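Local coordinates for tellurite resistance protein of COG3793 (PDB 2OU3) that is of unproven function but belongs to the TerB tellurite resistance family and binds zinc ions and 1H-indole-3-carbaldehyde, at residues S35-A40 / E69-Y74. Residues are numbered along the deposited sequence; the frame is centred on the assembly and turned at random. Where two conformers were deposited one is given.
Sequences SVLTCA and EDLKTY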
# COMPACT_ATOMS: atom_id res chain seq x y z
N SER A 35 -12.42 15.52 -2.37
CA SER A 35 -12.06 16.29 -1.19
C SER A 35 -10.53 16.45 -1.11
O SER A 35 -10.00 17.52 -0.81
CB SER A 35 -12.55 15.56 0.06
OG SER A 35 -13.94 15.44 -0.01
N VAL A 36 -9.84 15.36 -1.37
CA VAL A 36 -8.39 15.31 -1.30
C VAL A 36 -7.81 16.27 -2.32
O VAL A 36 -6.92 17.06 -1.99
CB VAL A 36 -7.86 13.88 -1.54
CG1 VAL A 36 -6.33 13.90 -1.88
CG2 VAL A 36 -8.15 12.97 -0.32
N LEU A 37 -8.33 16.22 -3.56
CA LEU A 37 -7.85 17.11 -4.60
C LEU A 37 -8.15 18.57 -4.28
O LEU A 37 -7.29 19.44 -4.50
CB LEU A 37 -8.47 16.76 -5.96
CG LEU A 37 -8.08 15.42 -6.54
CD1 LEU A 37 -8.93 15.14 -7.77
CD2 LEU A 37 -6.58 15.42 -6.85
N THR A 38 -9.35 18.84 -3.76
CA THR A 38 -9.68 20.19 -3.33
C THR A 38 -8.69 20.68 -2.27
O THR A 38 -8.23 21.81 -2.32
CB THR A 38 -11.09 20.26 -2.73
OG1 THR A 38 -12.00 19.71 -3.66
CG2 THR A 38 -11.49 21.69 -2.43
N CYS A 39 -8.39 19.81 -1.32
CA CYS A 39 -7.49 20.10 -0.22
C CYS A 39 -6.06 20.38 -0.72
O CYS A 39 -5.46 21.37 -0.34
CB CYS A 39 -7.51 18.92 0.76
SG CYS A 39 -7.05 19.23 2.47
N ALA A 40 -5.54 19.50 -1.57
CA ALA A 40 -4.20 19.65 -2.12
C ALA A 40 -4.11 20.94 -2.95
O ALA A 40 -3.14 21.69 -2.84
CB ALA A 40 -3.82 18.46 -2.97
N GLU A 69 -12.19 8.21 -14.57
CA GLU A 69 -12.50 9.07 -15.71
C GLU A 69 -13.08 10.41 -15.27
O GLU A 69 -12.74 11.48 -15.78
CB GLU A 69 -13.47 8.37 -16.63
CG GLU A 69 -12.87 7.14 -17.27
CD GLU A 69 -11.79 7.46 -18.30
OE1 GLU A 69 -11.52 8.65 -18.60
OE2 GLU A 69 -11.18 6.48 -18.79
N ASP A 70 -13.95 10.35 -14.27
CA ASP A 70 -14.61 11.55 -13.74
C ASP A 70 -13.63 12.44 -12.92
O ASP A 70 -13.72 13.68 -12.97
CB ASP A 70 -15.84 11.13 -12.93
CG ASP A 70 -16.60 12.27 -12.36
OD1 ASP A 70 -17.41 12.85 -13.09
OD2 ASP A 70 -16.45 12.53 -11.15
N LEU A 71 -12.68 11.84 -12.21
CA LEU A 71 -11.62 12.61 -11.55
C LEU A 71 -10.70 13.31 -12.56
O LEU A 71 -10.22 14.41 -12.31
CB LEU A 71 -10.77 11.73 -10.61
CG LEU A 71 -11.40 11.24 -9.31
CD1 LEU A 71 -10.51 10.22 -8.57
CD2 LEU A 71 -11.74 12.41 -8.43
N LYS A 72 -10.43 12.64 -13.69
CA LYS A 72 -9.58 13.24 -14.73
C LYS A 72 -10.09 14.59 -15.20
O LYS A 72 -9.29 15.50 -15.39
CB LYS A 72 -9.41 12.30 -15.94
CG LYS A 72 -8.47 11.14 -15.63
CD LYS A 72 -7.94 10.43 -16.86
CE LYS A 72 -8.67 9.13 -17.16
NZ LYS A 72 -7.74 8.05 -17.63
N THR A 73 -11.40 14.72 -15.35
CA THR A 73 -12.04 15.96 -15.84
C THR A 73 -12.48 16.90 -14.70
O THR A 73 -12.93 18.03 -14.93
CB THR A 73 -13.27 15.62 -16.69
OG1 THR A 73 -14.23 14.89 -15.90
CG2 THR A 73 -12.85 14.76 -17.90
N TYR A 74 -12.33 16.46 -13.46
CA TYR A 74 -12.78 17.23 -12.33
C TYR A 74 -11.90 18.44 -12.09
O TYR A 74 -10.67 18.33 -11.97
CB TYR A 74 -12.80 16.38 -11.08
CG TYR A 74 -13.32 17.07 -9.83
CD1 TYR A 74 -14.67 17.36 -9.68
CD2 TYR A 74 -12.48 17.32 -8.74
CE1 TYR A 74 -15.16 17.95 -8.52
CE2 TYR A 74 -12.96 17.92 -7.58
CZ TYR A 74 -14.30 18.22 -7.47
OH TYR A 74 -14.78 18.79 -6.33
O HOH W 1 -13.46 21.03 -5.57
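Leu37 of helix 26-41 meets both Leu71 and Tyr74 through a single methyl group: CD1 of Leu37 lies 4.0 Å from CD2 of Leu71 and 4.3 Å from CD2 of the Tyr74 ring. The two leucine side chains are skewed against each other, and the methyl reaches the ring obliquely. Tyr74 follows helix 65-73, and a weak hydrogen bond runs from Tyr74 N to Leu71 O at 3.2 Å. From there the aromatic side chain, with CG anti to its own N (chi1 -177°), extends across to helix 26-41.

At the far end of the ring, Thr38 OG1 lies at the edge, near the ring plane, but 4.0 Å from Tyr74 OH. One water spans this separation, donating to Thr38 OG1 and to Tyr74 OH, each at 2.7 Å. Both oxygens have further partners: Thr38 OG1, placed beside its backbone N by chi1 of -53°, hydrogen-bonds to the Lys34 carbonyl one turn earlier, and Tyr74 OH hydrogen-bonds to Glu78 OE1. A Lys34-Asp70 salt bridge also ties the two helices. Ala54 of helix 48-60 touches Leu37, while Leu55 and Cys58 touch Leu71, extending the apolar cluster.

Within the TerB-family region, this largely buried contact joins helix 26-41 to the last part of helix 65-73 and Tyr74, burying just 149 Å² between the segments. Its chemistry implies cohesion from sparse methyl and ring packing, supplemented by a water that links two hydroxyls too far apart to hydrogen-bond directly.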